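Local coordinates for protein oxalate oxidase 1 (PDB 1FI2) that oxidises oxalate with molecular oxygen to carbon dioxide and hydrogen peroxide at a manganese centre, working as a secreted homohexamer of the plant cell wall, at residues G82-P87 with F138-G143; G102-G107 with T145-V150; S54-L59 with N75-A80; I96-K101 with G126-I131; I89-T94 with G159-P164. One frame throughout, in Å; residues are numbered along the deposited sequence.

Contact 1 of 5, residues G82-P87 with F138-G143; sequences GGTNPP and FQFNVG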
# COMPACT_ATOMS: atom_id res chain seq x y z
N GLY A 82 12.64 5.21 38.23
CA GLY A 82 12.67 6.62 37.88
C GLY A 82 13.27 6.91 36.51
O GLY A 82 13.44 8.07 36.13
N GLY A 83 13.59 5.86 35.76
CA GLY A 83 14.18 6.01 34.44
C GLY A 83 13.09 6.29 33.41
O GLY A 83 11.92 6.00 33.64
N THR A 84 13.52 6.81 32.26
CA THR A 84 12.58 7.13 31.20
C THR A 84 13.06 6.69 29.83
O THR A 84 14.27 6.63 29.57
CB THR A 84 12.34 8.66 31.21
OG1 THR A 84 11.34 9.02 30.24
CG2 THR A 84 13.61 9.44 30.90
N ASN A 85 12.14 6.26 28.98
CA ASN A 85 12.35 6.20 27.52
C ASN A 85 11.76 7.57 27.17
O ASN A 85 10.55 7.77 27.35
CB ASN A 85 11.63 5.03 26.90
CG ASN A 85 12.09 4.64 25.51
OD1 ASN A 85 13.12 5.12 25.03
ND2 ASN A 85 11.33 3.77 24.86
N PRO A 86 12.60 8.56 26.89
CA PRO A 86 12.19 9.94 26.70
C PRO A 86 11.23 10.17 25.56
O PRO A 86 11.08 9.32 24.70
CB PRO A 86 13.51 10.68 26.49
CG PRO A 86 14.47 9.65 26.00
CD PRO A 86 14.06 8.37 26.68
N PRO A 87 10.53 11.29 25.54
CA PRO A 87 9.63 11.63 24.45
C PRO A 87 10.26 11.32 23.10
O PRO A 87 11.24 11.98 22.75
CB PRO A 87 9.42 13.13 24.63
CG PRO A 87 9.50 13.31 26.11
CD PRO A 87 10.63 12.39 26.53
N PHE A 138 6.21 8.59 25.35
CA PHE A 138 7.27 8.31 26.31
C PHE A 138 6.82 7.29 27.35
O PHE A 138 5.63 6.99 27.44
CB PHE A 138 7.64 9.61 27.06
CG PHE A 138 6.52 10.19 27.88
CD1 PHE A 138 6.29 9.77 29.18
CD2 PHE A 138 5.68 11.16 27.35
CE1 PHE A 138 5.26 10.30 29.94
CE2 PHE A 138 4.65 11.70 28.10
CZ PHE A 138 4.43 11.27 29.39
N GLN A 139 7.77 6.78 28.12
CA GLN A 139 7.50 5.85 29.21
C GLN A 139 8.35 6.29 30.41
O GLN A 139 9.48 6.73 30.23
CB GLN A 139 7.75 4.38 28.92
CG GLN A 139 6.79 3.71 27.95
CD GLN A 139 7.29 3.83 26.52
OE1 GLN A 139 8.50 3.85 26.27
NE2 GLN A 139 6.38 3.93 25.56
N PHE A 140 7.80 6.20 31.61
CA PHE A 140 8.50 6.61 32.83
C PHE A 140 8.26 5.59 33.93
O PHE A 140 7.11 5.27 34.23
CB PHE A 140 8.01 8.00 33.22
CG PHE A 140 8.66 8.64 34.41
CD1 PHE A 140 9.91 9.21 34.32
CD2 PHE A 140 7.98 8.73 35.62
CE1 PHE A 140 10.51 9.82 35.41
CE2 PHE A 140 8.56 9.35 36.72
CZ PHE A 140 9.83 9.89 36.61
N ASN A 141 9.32 5.04 34.53
CA ASN A 141 9.17 4.03 35.58
C ASN A 141 8.78 4.67 36.91
O ASN A 141 9.61 5.29 37.57
CB ASN A 141 10.46 3.22 35.71
CG ASN A 141 10.35 2.07 36.69
OD1 ASN A 141 9.30 1.86 37.30
ND2 ASN A 141 11.43 1.31 36.86
N VAL A 142 7.54 4.45 37.33
CA VAL A 142 7.03 5.05 38.55
C VAL A 142 7.06 4.10 39.74
O VAL A 142 6.64 4.47 40.84
CB VAL A 142 5.58 5.58 38.39
CG1 VAL A 142 5.52 6.67 37.33
CG2 VAL A 142 4.62 4.44 38.07
N GLY A 143 7.54 2.88 39.52
CA GLY A 143 7.62 1.89 40.59
C GLY A 143 8.98 1.96 41.28
O GLY A 143 9.85 2.73 40.89
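Gln139 O is gripped by two donors from opposite faces of its carbonyl plane: Thr84 OG1 at 3.0 Å and the backbone N of Asn85 at the same distance. The hydroxyl gets there because Thr84 OG1 stands anti to its own backbone N (chi1 -176°), beside the carbonyl carbon. An alanine in place of Thr84 would probably leave Gln139 O with just the bent bond from Asn85 N of the two described, and open a small gap next to Lys181 of a neighbouring subunit. The Asn85–Gln139 pair is completed by Gln139 N bonding back to Asn85 O, and Asn141 N closes on Gly83 O at 2.9 Å, almost straight. On the other face of the sheet, the side chains of Asn85 and Gln139 lie side by side, their amide planes 45° apart, and Asn85 ND2 donates to Gln139 OE1 over 3.2 Å. The Phe140 ring takes Thr84 CB at its edge, 4.0 Å from Phe140 CD1, and Val178 of that same neighbouring subunit packs on it. These are adjacent antiparallel strands of the cupin beta-jellyroll; the amide pair faces the barrel interior, where Asn85 binds oxalate near the manganese.

Contact 2 of 5, residues G102-G107 with T145-V150; sequences GELLVG and TEAYMV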
# COMPACT_ATOMS: atom_id res chain seq x y z
N GLY A 102 6.90 -4.54 36.52
CA GLY A 102 6.98 -3.18 37.02
C GLY A 102 5.78 -2.33 36.67
O GLY A 102 4.72 -2.81 36.26
N GLU A 103 5.91 -1.03 36.94
CA GLU A 103 4.85 -0.05 36.74
C GLU A 103 5.36 1.10 35.87
O GLU A 103 6.25 1.84 36.28
CB GLU A 103 4.38 0.51 38.08
CG GLU A 103 3.94 -0.53 39.10
CD GLU A 103 3.55 0.06 40.43
OE1 GLU A 103 2.33 0.22 40.66
OE2 GLU A 103 4.44 0.36 41.25
N LEU A 104 4.81 1.24 34.66
CA LEU A 104 5.25 2.29 33.76
C LEU A 104 4.17 3.30 33.41
O LEU A 104 3.10 2.93 32.92
CB LEU A 104 5.75 1.70 32.44
CG LEU A 104 7.02 0.86 32.41
CD1 LEU A 104 7.22 0.25 31.02
CD2 LEU A 104 8.25 1.67 32.79
N LEU A 105 4.48 4.58 33.60
CA LEU A 105 3.60 5.65 33.12
C LEU A 105 3.87 5.76 31.61
O LEU A 105 5.01 6.00 31.20
CB LEU A 105 3.85 6.99 33.80
CG LEU A 105 3.04 8.17 33.24
CD1 LEU A 105 1.58 8.06 33.63
CD2 LEU A 105 3.62 9.50 33.70
N VAL A 106 2.86 5.47 30.81
CA VAL A 106 2.97 5.50 29.36
C VAL A 106 2.17 6.70 28.86
O VAL A 106 0.99 6.80 29.18
CB VAL A 106 2.41 4.22 28.71
CG1 VAL A 106 2.50 4.29 27.19
CG2 VAL A 106 3.21 3.00 29.18
N GLY A 107 2.81 7.58 28.09
CA GLY A 107 2.06 8.75 27.60
C GLY A 107 2.15 8.85 26.08
O GLY A 107 3.19 8.61 25.47
N THR A 145 10.85 -0.83 41.64
CA THR A 145 11.61 -1.93 41.08
C THR A 145 11.92 -1.67 39.61
O THR A 145 11.34 -0.79 38.99
CB THR A 145 10.83 -3.26 41.14
OG1 THR A 145 9.63 -3.14 40.36
CG2 THR A 145 10.48 -3.65 42.56
N GLU A 146 12.84 -2.47 39.08
CA GLU A 146 13.19 -2.36 37.66
C GLU A 146 11.98 -2.79 36.83
O GLU A 146 11.31 -3.75 37.21
CB GLU A 146 14.39 -3.26 37.39
CG GLU A 146 14.89 -3.31 35.96
CD GLU A 146 15.97 -4.37 35.81
OE1 GLU A 146 15.79 -5.46 36.39
OE2 GLU A 146 16.97 -4.10 35.13
N ALA A 147 11.69 -2.09 35.74
CA ALA A 147 10.55 -2.46 34.92
C ALA A 147 11.01 -2.84 33.51
O ALA A 147 12.12 -2.48 33.13
CB ALA A 147 9.55 -1.31 34.84
N TYR A 148 10.18 -3.61 32.80
CA TYR A 148 10.56 -3.93 31.41
C TYR A 148 9.31 -4.19 30.57
O TYR A 148 8.27 -4.60 31.08
CB TYR A 148 11.59 -5.03 31.33
CG TYR A 148 11.23 -6.47 31.17
CD1 TYR A 148 11.01 -7.03 29.92
CD2 TYR A 148 11.13 -7.32 32.27
CE1 TYR A 148 10.70 -8.37 29.77
CE2 TYR A 148 10.82 -8.66 32.14
CZ TYR A 148 10.60 -9.18 30.88
OH TYR A 148 10.28 -10.51 30.74
N MET A 149 9.43 -3.87 29.29
CA MET A 149 8.36 -4.07 28.33
C MET A 149 8.94 -4.62 27.02
O MET A 149 10.13 -4.47 26.75
CB MET A 149 7.65 -2.75 28.02
CG MET A 149 8.55 -1.68 27.45
SD MET A 149 7.74 -0.11 27.13
CE MET A 149 8.95 0.70 26.08
N VAL A 150 8.13 -5.33 26.26
CA VAL A 150 8.48 -5.83 24.94
C VAL A 150 7.43 -5.28 23.96
O VAL A 150 6.24 -5.42 24.24
CB VAL A 150 8.53 -7.36 24.87
CG1 VAL A 150 8.80 -7.82 23.44
CG2 VAL A 150 9.59 -7.94 25.80
O HOH W 1 8.45 -0.60 38.34
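Leu104 and Ala147 carry the tight part of this contact: Leu104 CD2 lies 3.8 Å from Ala147 CB, and the other branch, Leu104 CD1, sits 3.9 Å from Met149 SD. With CG anti to the carbonyl carbon (chi1 -67°), Leu104 CG itself comes within 4.1 Å of Ala147 CB, and the two methyls beyond it go one to each partner. The leucine and methionine side chains cross at about a right angle. Ala147 CB is also pressed against the backbone of Gly102, 3.9 Å from Gly102 CA. Any side chain at Gly102 would run into that methyl, and the backbone angles there call for glycine in any case.

At the other end the packing gives way to water. No direct hydrogen bond joins the two segments; instead a water accepts from Glu103 N at 2.9 Å and donates to Thr145 O at 3.0 Å, bridging the backbones where Thr145 is exposed. The carboxylate of Glu103 takes no part, being engaged in a salt bridge with Arg124.

The strand axes are 7.3 Å apart and inclined at 60°, so the two strands are not paired in one sheet. Strand 103-109 and strand 147-153 belong to the two different sheets of the jellyroll, and Leu104, Ala147 and Met149 pack between them: the apolar filling at one end of a cupin barrel, with Met149 reaching toward the oxalate-binding Asn85.

Contact 3 of 5, residues S54-L59 with N75-A80; sequences SAVTEL and NRVDFA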
# COMPACT_ATOMS: atom_id res chain seq x y z
N SER A 54 17.24 4.02 31.17
CA SER A 54 16.58 2.96 30.44
C SER A 54 17.54 2.42 29.38
O SER A 54 18.50 3.11 29.02
CB SER A 54 15.28 3.44 29.78
OG SER A 54 15.56 4.36 28.74
N ALA A 55 17.28 1.21 28.91
CA ALA A 55 18.11 0.61 27.87
C ALA A 55 17.21 -0.05 26.83
O ALA A 55 16.30 -0.81 27.19
CB ALA A 55 19.06 -0.41 28.46
N VAL A 56 17.47 0.25 25.57
CA VAL A 56 16.71 -0.33 24.47
C VAL A 56 17.53 -1.43 23.80
O VAL A 56 18.66 -1.18 23.36
CB VAL A 56 16.34 0.71 23.39
CG1 VAL A 56 15.50 0.07 22.29
CG2 VAL A 56 15.59 1.90 23.99
N THR A 57 16.99 -2.63 23.78
CA THR A 57 17.62 -3.75 23.08
C THR A 57 16.83 -3.92 21.78
O THR A 57 15.66 -4.30 21.82
CB THR A 57 17.61 -5.05 23.89
OG1 THR A 57 18.32 -4.86 25.13
CG2 THR A 57 18.28 -6.19 23.14
N GLU A 58 17.43 -3.52 20.67
CA GLU A 58 16.73 -3.52 19.39
C GLU A 58 16.64 -4.88 18.72
O GLU A 58 17.57 -5.68 18.74
CB GLU A 58 17.39 -2.52 18.43
CG GLU A 58 17.51 -1.11 18.97
CD GLU A 58 17.67 -0.07 17.89
OE1 GLU A 58 16.67 0.62 17.55
OE2 GLU A 58 18.79 0.09 17.36
N LEU A 59 15.51 -5.09 18.03
CA LEU A 59 15.34 -6.31 17.25
C LEU A 59 14.69 -5.98 15.91
O LEU A 59 13.69 -6.54 15.48
CB LEU A 59 14.57 -7.39 18.02
CG LEU A 59 14.84 -8.83 17.60
CD1 LEU A 59 16.31 -9.19 17.72
CD2 LEU A 59 14.01 -9.80 18.44
N ASN A 75 11.32 -4.84 19.93
CA ASN A 75 12.41 -4.40 20.79
C ASN A 75 12.01 -4.59 22.25
O ASN A 75 10.83 -4.75 22.55
CB ASN A 75 12.89 -3.00 20.50
CG ASN A 75 12.13 -1.79 20.94
OD1 ASN A 75 12.23 -0.74 20.28
ND2 ASN A 75 11.38 -1.84 22.03
N ARG A 76 13.01 -4.60 23.11
CA ARG A 76 12.79 -4.70 24.55
C ARG A 76 13.34 -3.45 25.22
O ARG A 76 14.32 -2.88 24.73
CB ARG A 76 13.48 -5.96 25.10
CG ARG A 76 13.61 -6.00 26.61
CD ARG A 76 14.31 -7.28 27.07
NE ARG A 76 14.44 -7.27 28.53
CZ ARG A 76 14.36 -8.32 29.34
NH1 ARG A 76 14.14 -9.53 28.87
NH2 ARG A 76 14.50 -8.14 30.65
N VAL A 77 12.64 -2.90 26.21
CA VAL A 77 13.15 -1.74 26.93
C VAL A 77 13.13 -2.03 28.43
O VAL A 77 12.10 -2.45 28.97
CB VAL A 77 12.40 -0.43 26.66
CG1 VAL A 77 13.14 0.75 27.29
CG2 VAL A 77 12.22 -0.15 25.17
N ASP A 78 14.28 -1.87 29.08
CA ASP A 78 14.41 -2.08 30.52
C ASP A 78 14.60 -0.73 31.21
O ASP A 78 15.21 0.17 30.65
CB ASP A 78 15.59 -3.00 30.85
CG ASP A 78 15.35 -4.42 30.37
OD1 ASP A 78 14.65 -5.17 31.07
OD2 ASP A 78 15.86 -4.77 29.29
N PHE A 79 14.01 -0.57 32.39
CA PHE A 79 14.03 0.70 33.09
C PHE A 79 14.44 0.62 34.56
O PHE A 79 13.78 -0.07 35.34
CB PHE A 79 12.64 1.34 33.09
CG PHE A 79 11.90 1.58 31.82
CD1 PHE A 79 11.83 2.85 31.26
CD2 PHE A 79 11.25 0.54 31.17
CE1 PHE A 79 11.14 3.07 30.09
CE2 PHE A 79 10.56 0.75 29.99
CZ PHE A 79 10.51 2.02 29.45
N ALA A 80 15.43 1.42 34.95
CA ALA A 80 15.78 1.53 36.38
C ALA A 80 14.67 2.36 37.02
O ALA A 80 13.94 3.05 36.31
CB ALA A 80 17.11 2.24 36.53
O HOH W 2 16.86 -3.59 27.04
O HOH W 3 14.50 -0.98 18.76
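Strands 54-59 and 73-79 form an antiparallel ladder at one margin of a jellyroll sheet, the first of them its outermost strand within the chain. Four backbone bonds hold it, two for Ala55 with Asp78 and two for Thr57 with Arg76, the shortest being Thr57 N to Arg76 O at 2.8 Å.

On the face carrying Ser54, Val56 and Asn75, Val56 CG2 meets Val77 CG2 at 4.1 Å, and Ser54 CB lies 3.8 Å from Phe79 CD1, while the serine hydroxyl turns away to bond Thr84 O. This is the face that the cupin barrel turns toward its metal, and Asn75 belongs to the oxalate site. Asn75 CB rests 3.3 Å from Thr57 O. With CG between the backbone N and the carbonyl carbon (chi1 77°), Asn75 CG lies 4.1 Å from Val56 CG1. Asn75 OD1 takes a bond of 2.7 Å from a water that also donates to Glu58 OE1.

The opposite face is polar. Arg76 grips Asp78 side-on in a salt bridge, NE to OD2 and NH2 to OD1, each carboxylate oxygen using its syn lone pair, so the two planar groups are restrained against turning. A second water ties this pair to the edge strand: it donates to Asp78 OD2 at 2.7 Å and to Ala55 O, and accepts from Thr57 OG1. Asp78 OD2 is further bonded by Gly46 N, and the Arg76 guanidinium makes a cation-pi contact with Tyr148.

Contact 4 of 5, residues I96-K101 with G126-I131; sequences IGMVMK and GETFVI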
# COMPACT_ATOMS: atom_id res chain seq x y z
N ILE A 96 3.03 -1.40 19.23
CA ILE A 96 2.07 -2.10 20.09
C ILE A 96 2.87 -2.86 21.13
O ILE A 96 3.75 -3.65 20.78
CB ILE A 96 1.10 -2.94 19.26
CG1 ILE A 96 -0.03 -3.51 20.12
CG2 ILE A 96 1.81 -4.06 18.50
CD1 ILE A 96 -1.19 -4.05 19.31
N GLY A 97 2.66 -2.56 22.42
CA GLY A 97 3.51 -3.18 23.43
C GLY A 97 2.81 -3.74 24.65
O GLY A 97 1.63 -3.51 24.89
N MET A 98 3.58 -4.52 25.42
CA MET A 98 3.08 -5.12 26.65
C MET A 98 4.10 -4.91 27.76
O MET A 98 5.29 -5.14 27.54
CB MET A 98 2.78 -6.62 26.49
CG MET A 98 2.22 -7.21 27.78
SD MET A 98 1.95 -8.99 27.72
CE MET A 98 0.35 -9.05 26.93
N VAL A 99 3.64 -4.50 28.94
CA VAL A 99 4.55 -4.38 30.08
C VAL A 99 4.72 -5.77 30.68
O VAL A 99 3.73 -6.45 30.93
CB VAL A 99 4.02 -3.37 31.11
CG1 VAL A 99 4.79 -3.43 32.43
CG2 VAL A 99 4.10 -1.96 30.54
N MET A 100 5.96 -6.18 30.90
CA MET A 100 6.22 -7.51 31.45
C MET A 100 6.40 -7.50 32.96
O MET A 100 6.00 -8.45 33.63
CB MET A 100 7.42 -8.13 30.75
CG MET A 100 7.22 -8.47 29.29
SD MET A 100 5.74 -9.41 28.91
CE MET A 100 5.55 -10.48 30.34
N LYS A 101 7.03 -6.45 33.47
CA LYS A 101 7.22 -6.34 34.92
C LYS A 101 7.32 -4.87 35.31
O LYS A 101 7.76 -4.04 34.50
CB LYS A 101 8.43 -7.13 35.37
CG LYS A 101 9.78 -6.44 35.35
CD LYS A 101 10.90 -7.39 35.76
CE LYS A 101 10.79 -7.86 37.19
NZ LYS A 101 11.13 -6.81 38.19
N GLY A 126 1.33 -7.44 32.08
CA GLY A 126 0.31 -8.02 31.23
C GLY A 126 -0.60 -7.02 30.53
O GLY A 126 -1.41 -7.42 29.69
N GLU A 127 -0.49 -5.74 30.86
CA GLU A 127 -1.32 -4.71 30.25
C GLU A 127 -0.64 -4.17 29.00
O GLU A 127 0.59 -4.15 28.92
CB GLU A 127 -1.63 -3.62 31.27
CG GLU A 127 -2.26 -4.17 32.55
CD GLU A 127 -2.82 -3.06 33.42
OE1 GLU A 127 -2.10 -2.08 33.69
OE2 GLU A 127 -3.99 -3.16 33.85
N THR A 128 -1.44 -3.76 28.02
CA THR A 128 -0.90 -3.31 26.74
C THR A 128 -1.24 -1.87 26.37
O THR A 128 -2.15 -1.25 26.92
CB THR A 128 -1.42 -4.23 25.61
OG1 THR A 128 -2.86 -4.26 25.69
CG2 THR A 128 -0.89 -5.64 25.73
N PHE A 129 -0.50 -1.35 25.39
CA PHE A 129 -0.67 -0.00 24.89
C PHE A 129 -0.40 0.06 23.38
O PHE A 129 0.28 -0.80 22.83
CB PHE A 129 0.27 0.97 25.60
CG PHE A 129 1.74 0.68 25.49
CD1 PHE A 129 2.48 1.13 24.42
CD2 PHE A 129 2.38 -0.04 26.49
CE1 PHE A 129 3.84 0.86 24.33
CE2 PHE A 129 3.74 -0.31 26.41
CZ PHE A 129 4.46 0.14 25.33
N VAL A 130 -0.92 1.11 22.74
CA VAL A 130 -0.70 1.26 21.30
C VAL A 130 -0.35 2.71 20.98
O VAL A 130 -0.94 3.66 21.50
CB VAL A 130 -1.88 0.72 20.49
CG1 VAL A 130 -3.13 1.55 20.66
CG2 VAL A 130 -1.51 0.59 19.01
N ILE A 131 0.68 2.90 20.16
CA ILE A 131 1.15 4.22 19.78
C ILE A 131 0.99 4.42 18.28
O ILE A 131 1.76 3.85 17.50
CB ILE A 131 2.66 4.41 20.04
CG1 ILE A 131 3.14 3.85 21.37
CG2 ILE A 131 3.03 5.88 19.87
CD1 ILE A 131 2.75 4.62 22.61
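The Phe129 ring lies over Gly97, whose CA sits 3.9 Å above the ring plane, offset toward the rim, in a CH-pi contact. Phe129 CG occupies the position between its backbone N and carbonyl carbon (chi1 59°), which starts the side chain back across the neighbouring strand. A side chain at Gly97 would clash with the ring's CZ, so the bare glycine is what permits the overlap. Val99 CG2 touches the edge of the same ring, 4.5 Å from Phe129 CE2. An alanine in place of Phe129 would probably uncover Gly97 and open a gap between this sheet and Val106 of the facing one, close to Glu95 of the manganese site.

In the backbone, Gly97 and Phe129 form a hydrogen-bonded antiparallel pair, Gly97 N to Phe129 O at 3.0 Å and Phe129 N to Gly97 O. Further along, Val99 N donates to Glu127 O, and Gly126 N to Val99 O at 2.8 Å.

On the other face Met98 crosses Thr128 obliquely. The methionine is bent at its last torsion (chi3 -83°), with Met98 CE 3.8 Å from Thr128 CG2 and 3.7 Å from Gly126 O. Thr128 and Phe129 also pair with a strand of a neighbouring subunit, where Thr128 OG1 makes a weak hydrogen bond to Ser39 O of that subunit, so the sheet continues across the interface.

The chemistry is thus divided: the Phe129 side turns hydrocarbon to the barrel interior, where the ring packs against Glu95, Met149, Val151 and Val106, while main-chain pairing carries the sheet into the next subunit.

Contact 5 of 5, residues I89-T94 with G159-P164; sequences IHPRAT and GIVFVP. With MN (manganese (II) ion), chain B.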
# COMPACT_ATOMS: atom_id res chain seq x y z
N ILE A 89 9.66 9.54 18.73
CA ILE A 89 8.79 9.28 17.60
C ILE A 89 9.36 8.18 16.70
O ILE A 89 10.57 8.13 16.47
CB ILE A 89 8.58 10.55 16.74
CG1 ILE A 89 7.62 11.52 17.44
CG2 ILE A 89 8.03 10.26 15.35
CD1 ILE A 89 7.95 12.98 17.30
N HIS A 90 8.50 7.33 16.17
CA HIS A 90 8.85 6.36 15.14
C HIS A 90 8.28 6.87 13.82
O HIS A 90 7.06 6.88 13.63
CB HIS A 90 8.30 4.95 15.44
CG HIS A 90 8.75 4.50 16.80
ND1 HIS A 90 10.06 4.17 17.06
CD2 HIS A 90 8.09 4.38 17.97
CE1 HIS A 90 10.19 3.86 18.33
NE2 HIS A 90 9.01 3.98 18.91
N PRO A 91 9.14 7.30 12.91
CA PRO A 91 8.72 7.86 11.65
C PRO A 91 7.98 6.93 10.72
O PRO A 91 7.28 7.43 9.83
CB PRO A 91 10.01 8.34 10.98
CG PRO A 91 11.12 7.68 11.70
CD PRO A 91 10.61 7.35 13.08
N ARG A 92 8.21 5.62 10.81
CA ARG A 92 7.63 4.70 9.83
C ARG A 92 6.83 3.56 10.41
O ARG A 92 6.66 2.53 9.73
CB ARG A 92 8.77 4.17 8.93
CG ARG A 92 9.36 5.21 7.98
CD ARG A 92 10.55 4.69 7.22
NE ARG A 92 11.63 4.22 8.06
CZ ARG A 92 12.62 4.90 8.61
NH1 ARG A 92 12.78 6.20 8.41
NH2 ARG A 92 13.50 4.24 9.36
N ALA A 93 6.23 3.73 11.60
CA ALA A 93 5.44 2.64 12.15
C ALA A 93 4.61 2.96 13.38
O ALA A 93 4.93 3.81 14.20
CB ALA A 93 6.37 1.49 12.54
N THR A 94 3.58 2.12 13.55
CA THR A 94 2.77 2.06 14.76
C THR A 94 3.45 1.08 15.71
O THR A 94 4.04 0.09 15.27
CB THR A 94 1.35 1.53 14.46
OG1 THR A 94 0.63 2.46 13.62
CG2 THR A 94 0.54 1.32 15.73
N GLY A 159 12.52 3.15 12.90
CA GLY A 159 13.32 4.35 13.08
C GLY A 159 13.00 4.96 14.44
O GLY A 159 11.94 4.68 14.99
N ILE A 160 13.94 5.72 15.00
CA ILE A 160 13.61 6.40 16.26
C ILE A 160 14.18 7.81 16.27
O ILE A 160 15.35 8.05 15.99
CB ILE A 160 14.01 5.62 17.51
CG1 ILE A 160 13.60 6.40 18.77
CG2 ILE A 160 15.50 5.34 17.55
CD1 ILE A 160 13.52 5.55 20.02
N VAL A 161 13.28 8.76 16.51
CA VAL A 161 13.62 10.17 16.63
C VAL A 161 13.52 10.54 18.11
O VAL A 161 12.41 10.66 18.63
CB VAL A 161 12.67 11.07 15.81
CG1 VAL A 161 12.94 12.55 16.06
CG2 VAL A 161 12.81 10.76 14.33
N PHE A 162 14.64 10.51 18.81
CA PHE A 162 14.65 10.89 20.23
C PHE A 162 14.54 12.41 20.29
O PHE A 162 15.43 13.09 19.77
CB PHE A 162 15.91 10.41 20.93
CG PHE A 162 15.92 8.97 21.36
CD1 PHE A 162 16.78 8.07 20.76
CD2 PHE A 162 15.07 8.52 22.36
CE1 PHE A 162 16.80 6.74 21.16
CE2 PHE A 162 15.08 7.20 22.76
CZ PHE A 162 15.96 6.31 22.16
N VAL A 163 13.48 12.94 20.89
CA VAL A 163 13.28 14.40 20.87
C VAL A 163 14.36 15.22 21.54
O VAL A 163 14.92 16.12 20.90
CB VAL A 163 11.86 14.76 21.32
CG1 VAL A 163 11.70 16.28 21.34
CG2 VAL A 163 10.83 14.14 20.39
N PRO A 164 14.69 14.96 22.79
CA PRO A 164 15.72 15.72 23.49
C PRO A 164 17.07 15.65 22.80
O PRO A 164 17.69 16.68 22.50
CB PRO A 164 15.76 15.11 24.89
CG PRO A 164 14.42 14.46 25.05
CD PRO A 164 14.07 13.94 23.67
MN MN B . 8.29 3.93 21.09
O HOH W 4 10.25 2.50 21.22
O HOH W 5 7.71 3.32 23.16
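Segments 89-94 and 159-164 run antiparallel only briefly, with Ile89 and Val161 as a hydrogen-bonded pair, before residues 90-93 form a type I turn. Val161 N donates to Ile89 O at 2.8 Å, and Ile89 N returns a bond to Val161 O. Next to this pair His90 uses both ring nitrogens. His90 ND1 donates to Gly159 O over 2.8 Å at 162°, the oxygen lying in the ring plane, and His90 NE2 binds the manganese at 2.3 Å. Gly159 is therefore a second-shell residue: its carbonyl, together with the metal bond, holds the imidazole in its rotation. Ile160 CD1 approaches His90 CE1 at 4.1 Å. Pro91 CD packs 3.5 Å from Gly159 O, and Arg92 NH2 passes 3.7 Å from Gly159 CA. A side chain on Gly159 would run into Arg92 NH2 and sit tightly against the Pro91 ring; its positive phi also favours glycine. The Arg92 guanidinium continues to a salt bridge with Asp8 of another subunit. Two waters, with His88, Glu95 and His137, complete the six ligands of the manganese, the three-histidine, one-glutamate site characteristic of germins and other cupins.

From the N terminus, contact 3 closes first, a short loop joining the edge strand 54-59 to 73-79. The chain then crosses to the other sheet, where 82-87 opens contact 1 and 89-94 opens contact 5. Contact 4 closes next, at 126-131, lying wholly within the spans of both. Contact 1 follows at 138-143, contact 2 at 145-150 and contact 5 last, at 159-164. Contact 2 crosses contacts 1 and 4 and is enclosed by contact 5, which itself crosses contact 1. Contacts 3 and 4 pair strands of one sheet and contacts 1 and 5 those of the other; contact 2 joins the two sheets, completing the barrel around the manganese.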